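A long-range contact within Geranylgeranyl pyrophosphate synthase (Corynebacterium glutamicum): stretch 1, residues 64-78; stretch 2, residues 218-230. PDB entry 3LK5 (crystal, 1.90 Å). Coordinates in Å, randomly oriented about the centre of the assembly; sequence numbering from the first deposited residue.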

ATOM      1  N   ARG A  64      13.365  11.920   9.906  1.00 31.29           N
ATOM      2  CA  ARG A  64      12.736  12.757   8.851  1.00 29.07           C
ATOM      3  C   ARG A  64      13.721  13.116   7.699  1.00 26.61           C
ATOM      4  O   ARG A  64      13.635  14.197   7.124  1.00 25.41           O
ATOM      5  CB  ARG A  64      12.119  14.041   9.435  1.00 28.62           C
ATOM      6  CG  ARG A  64      11.304  13.849  10.757  1.00 26.86           C
ATOM      7  CD  ARG A  64      10.215  12.764  10.665  1.00 28.69           C
ATOM      8  NE  ARG A  64       9.392  12.861  11.878  1.00 28.27           N
ATOM      9  CZ  ARG A  64       8.389  12.057  12.204  1.00 30.89           C
ATOM     10  NH1 ARG A  64       8.025  11.053  11.394  1.00 28.88           N
ATOM     11  NH2 ARG A  64       7.751  12.256  13.357  1.00 27.17           N
ATOM     12  N   ILE A  65      14.661  12.224   7.420  1.00 26.28           N
ATOM     13  CA  ILE A  65      15.703  12.491   6.408  1.00 27.46           C
ATOM     14  C   ILE A  65      15.085  12.633   5.009  1.00 25.23           C
ATOM     15  O   ILE A  65      15.534  13.442   4.182  1.00 25.03           O
ATOM     16  CB  ILE A  65      16.797  11.373   6.436  1.00 30.68           C
ATOM     17  CG1 ILE A  65      18.018  11.794   5.616  1.00 41.76           C
ATOM     18  CG2 ILE A  65      16.311  10.088   5.866  1.00 40.12           C
ATOM     19  CD1 ILE A  65      18.482  13.181   5.959  1.00 36.75           C
ATOM     20  N   ARG A  66      14.022  11.856   4.744  1.00 25.09           N
ATOM     21  CA  ARG A  66      13.433  11.881   3.400  1.00 24.92           C
ATOM     22  C   ARG A  66      12.695  13.192   3.130  1.00 23.44           C
ATOM     23  O   ARG A  66      12.969  13.826   2.126  1.00 24.59           O
ATOM     24  CB  ARG A  66      12.600  10.599   3.087  1.00 25.55           C
ATOM     25  CG  ARG A  66      13.454   9.329   3.106  1.00 28.69           C
ATOM     26  CD  ARG A  66      12.639   8.026   3.072  1.00 27.87           C
ATOM     27  NE  ARG A  66      13.556   6.912   3.318  1.00 30.22           N
ATOM     28  CZ  ARG A  66      14.012   6.549   4.516  1.00 29.50           C
ATOM     29  NH1 ARG A  66      13.618   7.175   5.609  1.00 31.25           N
ATOM     30  NH2 ARG A  66      14.873   5.540   4.613  1.00 32.21           N
ATOM     31  N   PRO A  67      11.796  13.645   4.047  1.00 23.45           N
ATOM     32  CA  PRO A  67      11.223  14.979   3.855  1.00 23.93           C
ATOM     33  C   PRO A  67      12.289  16.051   3.849  1.00 23.67           C
ATOM     34  O   PRO A  67      12.183  17.028   3.118  1.00 23.79           O
ATOM     35  CB  PRO A  67      10.345  15.187   5.113  1.00 24.36           C
ATOM     36  CG  PRO A  67       9.986  13.816   5.558  1.00 23.19           C
ATOM     37  CD  PRO A  67      11.186  12.940   5.186  1.00 23.41           C
ATOM     38  N   LEU A  68      13.325  15.873   4.651  1.00 24.28           N
ATOM     39  CA  LEU A  68      14.422  16.872   4.640  1.00 25.12           C
ATOM     40  C   LEU A  68      15.097  17.002   3.261  1.00 23.84           C
ATOM     41  O   LEU A  68      15.351  18.101   2.773  1.00 23.55           O
ATOM     42  CB  LEU A  68      15.453  16.493   5.703  1.00 27.77           C
ATOM     43  CG  LEU A  68      16.604  17.497   5.936  1.00 42.09           C
ATOM     44  CD1 LEU A  68      16.175  18.999   6.092  1.00 30.12           C
ATOM     45  CD2 LEU A  68      17.390  17.005   7.154  1.00 30.59           C
ATOM     46  N   TYR A  69      15.351  15.869   2.606  1.00 24.61           N
ATOM     47  CA  TYR A  69      15.903  15.892   1.260  1.00 24.46           C
ATOM     48  C   TYR A  69      14.935  16.432   0.227  1.00 23.86           C
ATOM     49  O   TYR A  69      15.365  17.136  -0.677  1.00 24.67           O
ATOM     50  CB  TYR A  69      16.476  14.516   0.839  1.00 24.57           C
ATOM     51  CG  TYR A  69      17.927  14.341   1.254  1.00 24.58           C
ATOM     52  CD1 TYR A  69      18.302  13.310   2.096  1.00 24.73           C
ATOM     53  CD2 TYR A  69      18.921  15.225   0.780  1.00 25.80           C
ATOM     54  CE1 TYR A  69      19.637  13.139   2.471  1.00 26.89           C
ATOM     55  CE2 TYR A  69      20.238  15.064   1.131  1.00 25.97           C
ATOM     56  CZ  TYR A  69      20.593  14.011   1.966  1.00 26.23           C
ATOM     57  OH  TYR A  69      21.921  13.841   2.310  1.00 28.95           O
ATOM     58  N   ALA A  70      13.637  16.110   0.330  1.00 22.78           N
ATOM     59  CA  ALA A  70      12.669  16.706  -0.570  1.00 22.52           C
ATOM     60  C   ALA A  70      12.673  18.247  -0.443  1.00 23.28           C
ATOM     61  O   ALA A  70      12.657  18.981  -1.442  1.00 23.28           O
ATOM     62  CB  ALA A  70      11.251  16.136  -0.297  1.00 23.53           C
ATOM     63  N   TRP A  71      12.676  18.724   0.802  1.00 22.44           N
ATOM     64  CA  TRP A  71      12.732  20.154   1.055  1.00 23.39           C
ATOM     65  C   TRP A  71      14.000  20.801   0.492  1.00 22.44           C
ATOM     66  O   TRP A  71      13.938  21.844  -0.126  1.00 22.39           O
ATOM     67  CB  TRP A  71      12.583  20.408   2.571  1.00 25.23           C
ATOM     68  CG  TRP A  71      12.652  21.865   3.001  1.00 26.82           C
ATOM     69  CD1 TRP A  71      13.545  22.396   3.904  1.00 27.96           C
ATOM     70  CD2 TRP A  71      11.783  22.939   2.618  1.00 26.94           C
ATOM     71  NE1 TRP A  71      13.308  23.737   4.066  1.00 27.23           N
ATOM     72  CE2 TRP A  71      12.230  24.099   3.304  1.00 27.93           C
ATOM     73  CE3 TRP A  71      10.678  23.043   1.764  1.00 27.37           C
ATOM     74  CZ2 TRP A  71      11.624  25.353   3.136  1.00 28.63           C
ATOM     75  CZ3 TRP A  71      10.065  24.289   1.596  1.00 28.29           C
ATOM     76  CH2 TRP A  71      10.550  25.432   2.292  1.00 28.80           C
ATOM     77  N   ALA A  72      15.130  20.142   0.680  1.00 23.44           N
ATOM     78  CA  ALA A  72      16.404  20.625   0.142  1.00 23.36           C
ATOM     79  C   ALA A  72      16.377  20.669  -1.369  1.00 23.21           C
ATOM     80  O   ALA A  72      16.935  21.592  -1.966  1.00 24.12           O
ATOM     81  CB  ALA A  72      17.537  19.737   0.619  1.00 23.89           C
ATOM     82  N   GLY A  73      15.775  19.662  -1.998  1.00 20.90           N
ATOM     83  CA  GLY A  73      15.617  19.683  -3.471  1.00 21.98           C
ATOM     84  C   GLY A  73      14.780  20.843  -3.971  1.00 22.29           C
ATOM     85  O   GLY A  73      15.105  21.497  -4.988  1.00 22.83           O
ATOM     86  N   PHE A  74      13.702  21.121  -3.252  1.00 22.34           N
ATOM     87  CA  PHE A  74      12.854  22.288  -3.556  1.00 22.53           C
ATOM     88  C   PHE A  74      13.663  23.581  -3.435  1.00 23.24           C
ATOM     89  O   PHE A  74      13.626  24.427  -4.335  1.00 23.90           O
ATOM     90  CB  PHE A  74      11.638  22.311  -2.609  1.00 23.16           C
ATOM     91  CG  PHE A  74      10.746  23.515  -2.787  1.00 25.27           C
ATOM     92  CD1 PHE A  74       9.795  23.550  -3.800  1.00 24.31           C
ATOM     93  CD2 PHE A  74      10.869  24.615  -1.926  1.00 24.37           C
ATOM     94  CE1 PHE A  74       8.975  24.663  -3.985  1.00 25.27           C
ATOM     95  CE2 PHE A  74      10.064  25.735  -2.082  1.00 25.60           C
ATOM     96  CZ  PHE A  74       9.113  25.768  -3.133  1.00 25.62           C
ATOM     97  N   LEU A  75      14.407  23.723  -2.343  1.00 23.34           N
ATOM     98  CA  LEU A  75      15.178  24.944  -2.128  1.00 24.56           C
ATOM     99  C   LEU A  75      16.313  25.074  -3.168  1.00 25.91           C
ATOM    100  O   LEU A  75      16.581  26.167  -3.650  1.00 27.55           O
ATOM    101  CB  LEU A  75      15.765  24.988  -0.719  1.00 25.93           C
ATOM    102  CG  LEU A  75      14.754  25.090   0.434  1.00 29.59           C
ATOM    103  CD1 LEU A  75      15.516  25.058   1.744  1.00 28.09           C
ATOM    104  CD2 LEU A  75      13.879  26.351   0.316  1.00 27.79           C
ATOM    105  N   ALA A  76      16.969  23.966  -3.489  1.00 25.62           N
ATOM    106  CA  ALA A  76      18.025  23.967  -4.509  1.00 27.48           C
ATOM    107  C   ALA A  76      17.528  24.476  -5.879  1.00 30.15           C
ATOM    108  O   ALA A  76      18.257  25.209  -6.572  1.00 30.47           O
ATOM    109  CB  ALA A  76      18.681  22.575  -4.630  1.00 27.34           C
ATOM    110  N   ALA A  77      16.297  24.117  -6.247  1.00 30.97           N
ATOM    111  CA  ALA A  77      15.699  24.483  -7.536  1.00 34.27           C
ATOM    112  C   ALA A  77      15.004  25.820  -7.502  1.00 38.66           C
ATOM    113  O   ALA A  77      14.787  26.451  -8.523  1.00 38.58           O
ATOM    114  CB  ALA A  77      14.682  23.433  -7.951  1.00 34.00           C
ATOM    115  N   GLN A  78      14.572  26.221  -6.321  1.00 43.33           N
ATOM    116  CA  GLN A  78      13.679  27.365  -6.234  1.00 46.23           C
ATOM    117  C   GLN A  78      14.576  28.580  -6.294  1.00 50.58           C
ATOM    118  O   GLN A  78      14.124  29.666  -6.643  1.00 52.25           O
ATOM    119  CB  GLN A  78      12.851  27.313  -4.952  1.00 44.32           C
ATOM    120  CG  GLN A  78      11.560  28.089  -5.051  1.00 54.81           C
ATOM    121  CD  GLN A  78      11.289  28.936  -3.832  1.00 42.96           C
ATOM    122  OE1 GLN A  78      10.200  29.483  -3.683  1.00 55.13           O
ATOM    123  NE2 GLN A  78      12.282  29.061  -2.949  1.00 54.88           N
ATOM    124  N   ALA A 218      17.930   5.396  -4.034  1.00 26.68           N
ATOM    125  CA  ALA A 218      16.794   5.964  -4.783  1.00 27.05           C
ATOM    126  C   ALA A 218      15.734   6.428  -3.800  1.00 25.80           C
ATOM    127  O   ALA A 218      15.255   7.552  -3.841  1.00 25.60           O
ATOM    128  CB  ALA A 218      16.173   4.883  -5.731  1.00 27.29           C
ATOM    129  N   TYR A 219      15.446   5.567  -2.844  1.00 25.94           N
ATOM    130  CA  TYR A 219      14.338   5.776  -1.939  1.00 26.32           C
ATOM    131  C   TYR A 219      14.586   6.910  -0.937  1.00 26.20           C
ATOM    132  O   TYR A 219      13.698   7.702  -0.631  1.00 25.89           O
ATOM    133  CB  TYR A 219      14.109   4.456  -1.190  1.00 26.85           C
ATOM    134  CG  TYR A 219      13.127   4.568  -0.065  1.00 28.04           C
ATOM    135  CD1 TYR A 219      11.852   5.136  -0.287  1.00 28.24           C
ATOM    136  CD2 TYR A 219      13.432   4.069   1.201  1.00 27.62           C
ATOM    137  CE1 TYR A 219      10.937   5.232   0.740  1.00 27.10           C
ATOM    138  CE2 TYR A 219      12.524   4.123   2.239  1.00 27.70           C
ATOM    139  CZ  TYR A 219      11.273   4.707   1.994  1.00 29.31           C
ATOM    140  OH  TYR A 219      10.371   4.817   3.003  1.00 29.01           O
ATOM    141  N   THR A 220      15.812   6.999  -0.438  1.00 24.54           N
ATOM    142  CA  THR A 220      16.057   7.823   0.751  1.00 25.46           C
ATOM    143  C   THR A 220      16.565   9.204   0.406  1.00 25.09           C
ATOM    144  O   THR A 220      16.283  10.174   1.132  1.00 26.25           O
ATOM    145  CB  THR A 220      17.050   7.091   1.701  1.00 25.87           C
ATOM    146  OG1 THR A 220      16.474   5.829   2.070  1.00 27.41           O
ATOM    147  CG2 THR A 220      17.400   7.940   2.967  1.00 25.55           C
ATOM    148  N   ILE A 221      17.307   9.294  -0.695  1.00 24.70           N
ATOM    149  CA  ILE A 221      17.941  10.537  -1.041  1.00 23.15           C
ATOM    150  C   ILE A 221      17.663  11.022  -2.440  1.00 22.54           C
ATOM    151  O   ILE A 221      17.217  12.170  -2.622  1.00 22.16           O
ATOM    152  CB  ILE A 221      19.531  10.456  -0.840  1.00 21.71           C
ATOM    153  CG1 ILE A 221      19.839   9.914   0.555  1.00 25.02           C
ATOM    154  CG2 ILE A 221      20.147  11.879  -1.104  1.00 24.09           C
ATOM    155  CD1 ILE A 221      21.344  10.237   1.070  1.00 24.73           C
ATOM    156  N   ALA A 222      17.940  10.186  -3.443  1.00 22.16           N
ATOM    157  CA  ALA A 222      17.835  10.682  -4.820  1.00 21.92           C
ATOM    158  C   ALA A 222      16.414  11.051  -5.226  1.00 21.21           C
ATOM    159  O   ALA A 222      16.181  12.142  -5.756  1.00 20.44           O
ATOM    160  CB  ALA A 222      18.428   9.676  -5.846  1.00 22.38           C
ATOM    161  N   ARG A 223      15.467  10.153  -5.004  1.00 22.14           N
ATOM    162  CA  ARG A 223      14.108  10.504  -5.392  1.00 21.93           C
ATOM    163  C   ARG A 223      13.461  11.609  -4.516  1.00 22.25           C
ATOM    164  O   ARG A 223      12.728  12.418  -5.065  1.00 23.52           O
ATOM    165  CB  ARG A 223      13.167   9.284  -5.521  1.00 22.39           C
ATOM    166  CG  ARG A 223      13.551   8.265  -6.623  1.00 23.21           C
ATOM    167  CD  ARG A 223      13.521   8.887  -8.003  1.00 23.62           C
ATOM    168  NE  ARG A 223      13.690   7.839  -9.036  1.00 24.92           N
ATOM    169  CZ  ARG A 223      13.906   8.098 -10.323  1.00 27.25           C
ATOM    170  NH1 ARG A 223      13.940   9.359 -10.778  1.00 26.16           N
ATOM    171  NH2 ARG A 223      14.042   7.094 -11.194  1.00 27.31           N
ATOM    172  N   PRO A 224      13.699  11.636  -3.180  1.00 22.01           N
ATOM    173  CA  PRO A 224      13.174  12.811  -2.447  1.00 21.39           C
ATOM    174  C   PRO A 224      13.733  14.117  -3.041  1.00 21.21           C
ATOM    175  O   PRO A 224      12.990  15.053  -3.211  1.00 20.47           O
ATOM    176  CB  PRO A 224      13.673  12.563  -1.001  1.00 20.62           C
ATOM    177  CG  PRO A 224      13.534  11.016  -0.892  1.00 22.82           C
ATOM    178  CD  PRO A 224      14.161  10.579  -2.248  1.00 21.81           C
ATOM    179  N   LEU A 225      15.035  14.180  -3.350  1.00 20.34           N
ATOM    180  CA  LEU A 225      15.596  15.414  -3.969  1.00 21.21           C
ATOM    181  C   LEU A 225      14.889  15.721  -5.274  1.00 22.22           C
ATOM    182  O   LEU A 225      14.528  16.864  -5.547  1.00 22.12           O
ATOM    183  CB  LEU A 225      17.101  15.257  -4.310  1.00 21.07           C
ATOM    184  CG  LEU A 225      17.969  15.410  -3.033  1.00 22.88           C
ATOM    185  CD1 LEU A 225      19.394  14.818  -3.264  1.00 22.46           C
ATOM    186  CD2 LEU A 225      18.041  16.855  -2.516  1.00 22.47           C
ATOM    187  N   HIS A 226      14.747  14.677  -6.094  1.00 22.50           N
ATOM    188  CA  HIS A 226      14.056  14.788  -7.377  1.00 22.36           C
ATOM    189  C   HIS A 226      12.634  15.328  -7.178  1.00 22.23           C
ATOM    190  O   HIS A 226      12.208  16.257  -7.866  1.00 20.80           O
ATOM    191  CB  HIS A 226      14.056  13.401  -8.078  1.00 21.31           C
ATOM    192  CG  HIS A 226      13.549  13.428  -9.486  1.00 21.59           C
ATOM    193  ND1 HIS A 226      13.412  12.284 -10.252  1.00 22.15           N
ATOM    194  CD2 HIS A 226      13.090  14.452 -10.246  1.00 21.19           C
ATOM    195  CE1 HIS A 226      12.891  12.612 -11.428  1.00 21.23           C
ATOM    196  NE2 HIS A 226      12.697  13.918 -11.450  1.00 22.65           N
ATOM    197  N   LEU A 227      11.913  14.756  -6.211  1.00 22.24           N
ATOM    198  CA  LEU A 227      10.535  15.198  -5.948  1.00 21.81           C
ATOM    199  C   LEU A 227      10.468  16.706  -5.603  1.00 22.41           C
ATOM    200  O   LEU A 227       9.670  17.470  -6.186  1.00 22.13           O
ATOM    201  CB  LEU A 227       9.962  14.334  -4.804  1.00 20.92           C
ATOM    202  CG  LEU A 227       8.578  14.724  -4.284  1.00 22.72           C
ATOM    203  CD1 LEU A 227       7.577  14.547  -5.483  1.00 23.37           C
ATOM    204  CD2 LEU A 227       8.175  13.871  -3.038  1.00 22.06           C
ATOM    205  N   GLY A 228      11.289  17.114  -4.640  1.00 20.75           N
ATOM    206  CA  GLY A 228      11.325  18.529  -4.225  1.00 21.10           C
ATOM    207  C   GLY A 228      11.706  19.435  -5.380  1.00 22.31           C
ATOM    208  O   GLY A 228      11.069  20.480  -5.604  1.00 21.88           O
ATOM    209  N   ALA A 229      12.731  19.039  -6.139  1.00 22.41           N
ATOM    210  CA  ALA A 229      13.134  19.846  -7.306  1.00 22.41           C
ATOM    211  C   ALA A 229      12.059  19.946  -8.381  1.00 22.06           C
ATOM    212  O   ALA A 229      11.867  21.029  -8.967  1.00 21.76           O
ATOM    213  CB  ALA A 229      14.503  19.357  -7.908  1.00 22.51           C
ATOM    214  N   SER A 230      11.339  18.845  -8.633  1.00 22.58           N
ATOM    215  CA  SER A 230      10.236  18.855  -9.611  1.00 23.03           C
ATOM    216  C   SER A 230       9.112  19.779  -9.160  1.00 22.37           C
ATOM    217  O   SER A 230       8.544  20.508  -9.971  1.00 22.88           O
ATOM    218  CB  SER A 230       9.687  17.420  -9.809  1.00 23.60           C
ATOM    219  OG  SER A 230      10.667  16.660 -10.509  1.00 24.58           O
TER

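Two helices, 65-78 and 218-230, pack against each other within one chain. Their axes come within 6.3 Å and run in broadly the same direction, 42° apart. The contact buries 704 Å², counting both sides. The nearest CA pair is F74 CA and G228 CA, 4.1 Å apart.

A218 lies out of reach, so the contact starts at Y219. The side chain of R66 lies over one face of the Y219 ring. R66 CD sits 4.0 Å from the centroid of the Y219 ring, over its face, and R66 NE is 3.2 Å from Y219 CE2. An aromatic face suits both the CH groups and the positive charge of an arginine.

T220 takes the end of the same arginine. R66 NH2 donates a weak hydrogen bond to T220 OG1 at 3.0 Å; the angle at the hydrogen is only 129°. The guanidinium is sandwiched, with T220 CG2 over one face and Y219 OH over the other. T220 CG2 also meets I65 CG2 at 3.8 Å. The helix has a wider pi-type turn at 218-222, and T220 O is left buried without a partner.

I221 covers the Y69 ring. I221 CG2 stands 3.7 Å from the centroid of the Y69 ring, almost on the ring normal, a good CH-pi geometry. I221 CD1 adds an apolar contact with Y69 CE1 at 3.6 Å.

A222 points away and R223 is out of reach. P224 points toward stretch 1. Its ring nitrogen has no hydrogen to give, and the helix kinks here. P224 CB packs on Y69 CB at 3.9 Å and lies 3.4 Å from R66 O. P224 O receives a CA-H...O contact from A70 CA at 3.1 Å.

The CA-to-CB bond of L225 points away, but the side chain end returns. L225 CD2 reaches Y69 O at 3.3 Å and G73 N at 3.6 Å.

H226 faces away. G228 is where the lack of a side chain matters most. G228 CA makes a CA-H...O contact to A70 O at 3.1 Å, and G228 O receives one from F74 CA at 3.3 Å. A CB on G228 would fall 1.7 Å from A70 O, a clash. G73 is similar: a CB there would fall 2.2 Å from L225 O. The two glycines let the backbones touch directly.

A229 continues the pattern. A229 CA approaches G73 O at 3.5 Å, and A229 CB meets A77 CB at 4.1 Å. S230 points away, beyond the contact.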